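PDB 6K10: aldehyde dehydrogenase, which catalyses the NAD-dependent oxidation of 4,4'-diaponeurosporen-4-al to 4,4'-diaponeurosporenoic acid in the biosynthesis of the carotenoid staphyloxanthin. Local coordinates for residues A[23-26]-A[27-30]; A[244-247]-A[248-251]; A[274-278]-A[279-283]. The protein carries 1 engineered substitution. All coordinates share one frame; numbering follows the deposited sequence.

Contact 1: A[23-26]-A[27-30]; sequences NTQQ and TKDI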
loop_
_atom_site.group_PDB
_atom_site.type_symbol
_atom_site.label_atom_id
_atom_site.label_comp_id
_atom_site.label_asym_id
_atom_site.label_seq_id
_atom_site.Cartn_x
_atom_site.Cartn_y
_atom_site.Cartn_z
ATOM N N ASN A 23 7.786 22.294 -3.072
ATOM C CA ASN A 23 7.242 22.922 -4.268
ATOM C C ASN A 23 8.308 23.572 -5.141
ATOM O O ASN A 23 8.014 23.903 -6.294
ATOM C CB ASN A 23 6.181 23.953 -3.877
ATOM C CG ASN A 23 4.900 23.309 -3.379
ATOM O OD1 ASN A 23 4.623 22.147 -3.678
ATOM N ND2 ASN A 23 4.113 24.060 -2.619
ATOM N N THR A 24 9.531 23.754 -4.635
ATOM C CA THR A 24 10.613 24.288 -5.457
ATOM C C THR A 24 11.178 23.262 -6.433
ATOM O O THR A 24 11.979 23.639 -7.296
ATOM C CB THR A 24 11.752 24.819 -4.578
ATOM O OG1 THR A 24 12.415 23.727 -3.927
ATOM C CG2 THR A 24 11.219 25.784 -3.530
ATOM N N GLN A 25 10.784 21.993 -6.315
ATOM C CA GLN A 25 11.191 20.861 -7.151
ATOM C C GLN A 25 12.623 20.409 -6.891
ATOM O O GLN A 25 13.104 19.505 -7.584
ATOM C CB GLN A 25 11.038 21.147 -8.654
ATOM C CG GLN A 25 9.695 21.742 -9.049
ATOM C CD GLN A 25 8.548 20.778 -8.837
ATOM O OE1 GLN A 25 8.521 19.693 -9.418
ATOM N NE2 GLN A 25 7.594 21.167 -7.997
ATOM N N GLN A 26 13.316 20.988 -5.908
ATOM C CA GLN A 26 14.730 20.679 -5.718
ATOM C C GLN A 26 14.950 19.254 -5.217
ATOM O O GLN A 26 15.961 18.630 -5.561
ATOM C CB GLN A 26 15.355 21.695 -4.760
ATOM C CG GLN A 26 16.703 21.294 -4.175
ATOM C CD GLN A 26 17.845 21.354 -5.178
ATOM O OE1 GLN A 26 17.855 20.634 -6.179
ATOM N NE2 GLN A 26 18.824 22.207 -4.901
ATOM N N THR A 27 14.025 18.715 -4.420
ATOM C CA THR A 27 14.204 17.366 -3.894
ATOM C C THR A 27 13.989 16.283 -4.944
ATOM O O THR A 27 14.370 15.132 -4.705
ATOM C CB THR A 27 13.264 17.120 -2.709
ATOM O OG1 THR A 27 11.910 17.031 -3.172
ATOM C CG2 THR A 27 13.374 18.248 -1.697
ATOM N N LYS A 28 13.399 16.614 -6.093
ATOM C CA LYS A 28 13.205 15.620 -7.140
ATOM C C LYS A 28 14.491 15.302 -7.889
ATOM O O LYS A 28 14.586 14.233 -8.503
ATOM C CB LYS A 28 12.132 16.091 -8.124
ATOM C CG LYS A 28 10.753 16.240 -7.501
ATOM C CD LYS A 28 9.693 16.518 -8.551
ATOM C CE LYS A 28 8.335 16.755 -7.910
ATOM N NZ LYS A 28 7.346 17.290 -8.886
ATOM N N ASP A 29 15.477 16.194 -7.848
ATOM C CA ASP A 29 16.739 15.944 -8.530
ATOM C C ASP A 29 17.482 14.800 -7.853
ATOM O O ASP A 29 17.658 14.793 -6.631
ATOM C CB ASP A 29 17.602 17.202 -8.541
ATOM C CG ASP A 29 18.925 16.993 -9.255
ATOM O OD1 ASP A 29 18.964 17.140 -10.495
ATOM O OD2 ASP A 29 19.923 16.679 -8.575
ATOM N N ILE A 30 17.927 13.837 -8.662
ATOM C CA ILE A 30 18.551 12.629 -8.129
ATOM C C ILE A 30 19.866 12.958 -7.431
ATOM O O ILE A 30 20.158 12.435 -6.348
ATOM C CB ILE A 30 18.742 11.601 -9.261
ATOM C CG1 ILE A 30 17.385 11.083 -9.747
ATOM C CG2 ILE A 30 19.639 10.463 -8.820
ATOM C CD1 ILE A 30 16.410 10.763 -8.632
#
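Q25 and K28 run side by side and point the same way, one chain folded and the other stretched out. The glutamine bends at chi2 (-66°), which turns its amide to stand beside the end of the lysine; the K28 chain is extended beyond CG and runs straight to that amide. There K28 NZ donates to Q25 OE1 at 2.7 Å, a little tilted from the carbonyl plane, and K28 CE lies 3.3 Å from the same oxygen. The other half of the amide is held too: Q25 NE2 gives an almost straight bond (171°) to N23 O at 3.2 Å. N23 O lies in the amide plane, although the nitrogen itself sits above the plane of that carbonyl. In the backbone, K28 N bonds to Q25 O at 3.3 Å, closing the turn that leaves helix 10-23, where Q25 has positive phi. Q26 and D29 cross obliquely, their amide and carboxylate planes 59° apart. D29 is the N-cap of helix 30-46, its OD2 receiving F32 N and also bonded to S31 OG. With OE1 accepting and NE2 donating, the two bonds set which way the Q25 amide is flipped. K28 NZ also donates to N388 O of the second subunit, giving it two carbonyl oxygens over which to spread its charge, and the nearby E389 of that subunit, on which K28 packs, would probably favour its protonated state.

Contact 2: A[244-247]-A[248-251]; sequences FTNA and GQTS. Engineered in segment 248-251: S251 (natural residue Cys).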
loop_
_atom_site.group_PDB
_atom_site.type_symbol
_atom_site.label_atom_id
_atom_site.label_comp_id
_atom_site.label_asym_id
_atom_site.label_seq_id
_atom_site.Cartn_x
_atom_site.Cartn_y
_atom_site.Cartn_z
ATOM N N PHE A 244 15.787 -11.478 24.510
ATOM C CA PHE A 244 16.405 -10.668 25.551
ATOM C C PHE A 244 17.362 -9.614 25.012
ATOM O O PHE A 244 17.929 -8.849 25.799
ATOM C CB PHE A 244 17.090 -11.590 26.560
ATOM C CG PHE A 244 16.116 -12.471 27.281
ATOM C CD1 PHE A 244 15.248 -11.930 28.215
ATOM C CD2 PHE A 244 16.012 -13.817 26.977
ATOM C CE1 PHE A 244 14.319 -12.723 28.862
ATOM C CE2 PHE A 244 15.087 -14.618 27.623
ATOM C CZ PHE A 244 14.241 -14.068 28.568
ATOM N N THR A 245 17.544 -9.548 23.697
ATOM C CA THR A 245 18.042 -8.331 23.076
ATOM C C THR A 245 17.111 -7.171 23.416
ATOM O O THR A 245 15.885 -7.309 23.364
ATOM C CB THR A 245 18.135 -8.513 21.557
ATOM O OG1 THR A 245 19.195 -9.426 21.244
ATOM C CG2 THR A 245 18.388 -7.182 20.857
ATOM N N ASN A 246 17.702 -6.033 23.788
ATOM C CA ASN A 246 16.958 -4.824 24.159
ATOM C C ASN A 246 16.008 -5.075 25.327
ATOM O O ASN A 246 14.986 -4.397 25.464
ATOM C CB ASN A 246 16.194 -4.246 22.963
ATOM C CG ASN A 246 15.923 -2.757 23.108
ATOM O OD1 ASN A 246 16.663 -2.041 23.783
ATOM N ND2 ASN A 246 14.853 -2.288 22.475
ATOM N N ALA A 247 16.342 -6.052 26.174
ATOM C CA ALA A 247 15.533 -6.411 27.340
ATOM C C ALA A 247 14.090 -6.722 26.947
ATOM O O ALA A 247 13.146 -6.417 27.677
ATOM C CB ALA A 247 15.583 -5.314 28.406
ATOM N N GLY A 248 13.914 -7.330 25.777
ATOM C CA GLY A 248 12.597 -7.729 25.325
ATOM C C GLY A 248 11.759 -6.638 24.700
ATOM O O GLY A 248 10.617 -6.908 24.308
ATOM N N GLN A 249 12.284 -5.423 24.580
ATOM C CA GLN A 249 11.513 -4.292 24.067
ATOM C C GLN A 249 11.630 -4.245 22.541
ATOM O O GLN A 249 12.232 -3.351 21.945
ATOM C CB GLN A 249 11.981 -3.004 24.732
ATOM C CG GLN A 249 11.894 -3.088 26.255
ATOM C CD GLN A 249 12.590 -1.948 26.968
ATOM O OE1 GLN A 249 11.943 -1.088 27.566
ATOM N NE2 GLN A 249 13.918 -1.946 26.926
ATOM N N THR A 250 11.022 -5.249 21.912
ATOM C CA THR A 250 11.083 -5.431 20.469
ATOM C C THR A 250 9.736 -5.936 19.975
ATOM O O THR A 250 9.140 -6.830 20.581
ATOM C CB THR A 250 12.190 -6.421 20.079
ATOM O OG1 THR A 250 13.417 -6.039 20.712
ATOM C CG2 THR A 250 12.390 -6.443 18.572
ATOM N N SER A 251 9.263 -5.358 18.869
ATOM C CA SER A 251 7.961 -5.750 18.343
ATOM C C SER A 251 7.972 -7.158 17.764
ATOM O O SER A 251 6.917 -7.798 17.694
ATOM C CB SER A 251 7.497 -4.741 17.294
ATOM O OG SER A 251 8.380 -4.713 16.187
HETATM O O HOH W 1 14.084 -8.258 21.995
#
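N246 O is gripped twice by Q249: the backbone N and the side-chain NE2 each donate to it at 3.0 Å, reaching it from opposite faces of the carbonyl plane. The NE2 bond is nearly straight (166°), and the oxygen lies in the plane of the Q249 amide. N246 returns the grip with its own side chain. With CG anti to the backbone N (chi1 -155°), its ND2 meets Q249 O at 2.9 Å, more bent at 133°; the two side chains cross at about a right angle. N122 closes the circle, its backbone O taking a bond from N246 ND2 and its ND2 donating to Q249 O. This is the buried Asn-Ala-Gly-Gln approach to the predicted nucleophile of the aldehyde dehydrogenase family, whose cysteine is here the engineered S251. G248 N bonds to T245 O at 3.1 Å, and the positive phi of G248 suits glycine, since a CB would jam against A247 O. Q249 is then the centre of an inverse gamma turn, T250 N bonding weakly to G248 O. A water that donates to T245 O lies 2.6 Å from T250 OG1, a hydroxyl also bonded to Y123 OH.

Contact 3: A[274-278]-A[279-283]; sequences TLREF and YGQNI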
loop_
_atom_site.group_PDB
_atom_site.type_symbol
_atom_site.label_atom_id
_atom_site.label_comp_id
_atom_site.label_asym_id
_atom_site.label_seq_id
_atom_site.Cartn_x
_atom_site.Cartn_y
_atom_site.Cartn_z
ATOM N N THR A 274 21.190 -21.409 28.691
ATOM C CA THR A 274 21.621 -20.416 27.710
ATOM C C THR A 274 21.725 -19.032 28.341
ATOM O O THR A 274 22.678 -18.286 28.083
ATOM C CB THR A 274 20.646 -20.399 26.533
ATOM O OG1 THR A 274 20.785 -21.606 25.775
ATOM C CG2 THR A 274 20.904 -19.199 25.633
ATOM N N LEU A 275 20.746 -18.674 29.174
ATOM C CA LEU A 275 20.774 -17.373 29.833
ATOM C C LEU A 275 22.004 -17.227 30.722
ATOM O O LEU A 275 22.607 -16.150 30.787
ATOM C CB LEU A 275 19.491 -17.173 30.637
ATOM C CG LEU A 275 18.242 -16.978 29.778
ATOM C CD1 LEU A 275 16.971 -17.068 30.610
ATOM C CD2 LEU A 275 18.320 -15.646 29.050
ATOM N N ARG A 276 22.399 -18.305 31.405
ATOM C CA ARG A 276 23.628 -18.264 32.192
ATOM C C ARG A 276 24.854 -18.138 31.294
ATOM O O ARG A 276 25.808 -17.426 31.632
ATOM C CB ARG A 276 23.729 -19.509 33.074
ATOM C CG ARG A 276 22.675 -19.576 34.168
ATOM C CD ARG A 276 22.632 -18.289 34.973
ATOM N NE ARG A 276 21.552 -18.296 35.957
ATOM C CZ ARG A 276 21.133 -17.219 36.611
ATOM N NH1 ARG A 276 20.142 -17.318 37.488
ATOM N NH2 ARG A 276 21.698 -16.041 36.386
ATOM N N GLU A 277 24.847 -18.821 30.145
ATOM C CA GLU A 277 25.938 -18.672 29.187
ATOM C C GLU A 277 26.006 -17.250 28.648
ATOM O O GLU A 277 27.096 -16.690 28.478
ATOM C CB GLU A 277 25.763 -19.666 28.038
ATOM C CG GLU A 277 25.989 -21.115 28.421
ATOM C CD GLU A 277 25.511 -22.079 27.351
ATOM O OE1 GLU A 277 24.753 -21.648 26.456
ATOM O OE2 GLU A 277 25.896 -23.264 27.404
ATOM N N PHE A 278 24.844 -16.654 28.368
ATOM C CA PHE A 278 24.794 -15.296 27.833
ATOM C C PHE A 278 25.273 -14.280 28.858
ATOM O O PHE A 278 26.143 -13.449 28.571
ATOM C CB PHE A 278 23.364 -14.941 27.418
ATOM C CG PHE A 278 22.948 -15.483 26.082
ATOM C CD1 PHE A 278 23.657 -16.494 25.461
ATOM C CD2 PHE A 278 21.819 -14.978 25.454
ATOM C CE1 PHE A 278 23.253 -16.985 24.232
ATOM C CE2 PHE A 278 21.410 -15.465 24.229
ATOM C CZ PHE A 278 22.126 -16.470 23.617
ATOM N N TYR A 279 24.701 -14.326 30.059
ATOM C CA TYR A 279 24.745 -13.204 30.980
ATOM C C TYR A 279 25.367 -13.513 32.335
ATOM O O TYR A 279 25.536 -12.586 33.133
ATOM C CB TYR A 279 23.326 -12.657 31.203
ATOM C CG TYR A 279 22.579 -12.295 29.933
ATOM C CD1 TYR A 279 23.064 -11.323 29.069
ATOM C CD2 TYR A 279 21.373 -12.914 29.613
ATOM C CE1 TYR A 279 22.378 -10.981 27.916
ATOM C CE2 TYR A 279 20.680 -12.579 28.462
ATOM C CZ TYR A 279 21.187 -11.613 27.617
ATOM O OH TYR A 279 20.503 -11.275 26.471
ATOM N N GLY A 280 25.702 -14.767 32.625
ATOM C CA GLY A 280 26.328 -15.094 33.891
ATOM C C GLY A 280 25.323 -15.330 35.005
ATOM O O GLY A 280 24.107 -15.362 34.801
ATOM N N GLN A 281 25.859 -15.496 36.217
ATOM C CA GLN A 281 25.011 -15.810 37.363
ATOM C C GLN A 281 24.350 -14.569 37.952
ATOM O O GLN A 281 23.250 -14.664 38.510
ATOM C CB GLN A 281 25.823 -16.547 38.435
ATOM C CG GLN A 281 25.054 -16.823 39.728
ATOM C CD GLN A 281 23.865 -17.751 39.525
ATOM O OE1 GLN A 281 23.836 -18.553 38.592
ATOM N NE2 GLN A 281 22.870 -17.633 40.399
ATOM N N ASN A 282 24.982 -13.406 37.837
ATOM C CA ASN A 282 24.387 -12.141 38.264
ATOM C C ASN A 282 24.136 -11.316 37.005
ATOM O O ASN A 282 24.983 -10.532 36.576
ATOM C CB ASN A 282 25.281 -11.406 39.257
ATOM C CG ASN A 282 24.598 -10.197 39.864
ATOM O OD1 ASN A 282 23.412 -9.957 39.628
ATOM N ND2 ASN A 282 25.339 -9.431 40.658
ATOM N N ILE A 283 22.951 -11.500 36.416
ATOM C CA ILE A 283 22.639 -10.875 35.133
ATOM C C ILE A 283 22.594 -9.357 35.255
ATOM O O ILE A 283 22.829 -8.640 34.275
ATOM C CB ILE A 283 21.321 -11.458 34.579
ATOM C CG1 ILE A 283 21.464 -12.968 34.375
ATOM C CG2 ILE A 283 20.930 -10.800 33.264
ATOM C CD1 ILE A 283 20.169 -13.670 34.027
#
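Y279 sets CG beside its backbone N and anti to its carbonyl carbon (chi1 -54°), which lays its ring over F278 CB, while R276 bends at chi2 (-51°) and curls its guanidinium back to the chain just past the helix end. F278 CB sits over the centre of the Y279 ring, 3.6 Å from its centroid, in a CH-pi contact. The two rings themselves form an edge-to-face pair: the edge of F278 is turned to the face of Y279, with planes at 88° and centroids 5.7 Å apart. L275 comes to the tyrosine differently, at the ring edge and in its plane, L275 CD2 lying 3.9 Å from Y279 CE2. Just after Y279, G280 leaves the helix with positive phi. Its N still bonds to R276 O at 2.8 Å, and its O takes R276 NH2 at 3.0 Å. In this last bond the nitrogen lies in the carbonyl plane, on a lone pair, and G280 O lies in the guanidinium plane, so the arginine of the last turn holds the chain that follows it. Q281 lies aslant R276, their amide and guanidinium planes well short of parallel, and brings OE1 over one face of the guanidinium, 3.5 Å from R276 NE at an angle too poor for a hydrogen bond. I283 CD1 touches the same group, 3.7 Å from R276 NH2. These residues close helix 264-279 against its neighbours: L275 and Y279 pack on F244 of helix 232-244, L275, R276 and I283 reach F314 of strand 312-314, L275 and I283 also touch P327 of strand 324-330, and F278 lies on P451 of the second subunit.

The three contacts follow one another along the chain, each closing before the next opens. Contact 1, between helices 10-23 and 30-46, stands apart: its centre is about 39 Å from that of contact 2 and about 53 Å from that of contact 3, on the opposite side of the chain's centre. Contacts 2 and 3 are neighbours, centres about 16 Å apart, and F244, at the junction of helix 232-244 and the loop of contact 2, joins them by packing on L275 and Y279 of helix 264-279. The loop carrying the predicted nucleophile position thus borders the end of that helix. Contacts 1 and 3 both touch the second subunit, so dimer packing reaches two widely separated parts of the chain.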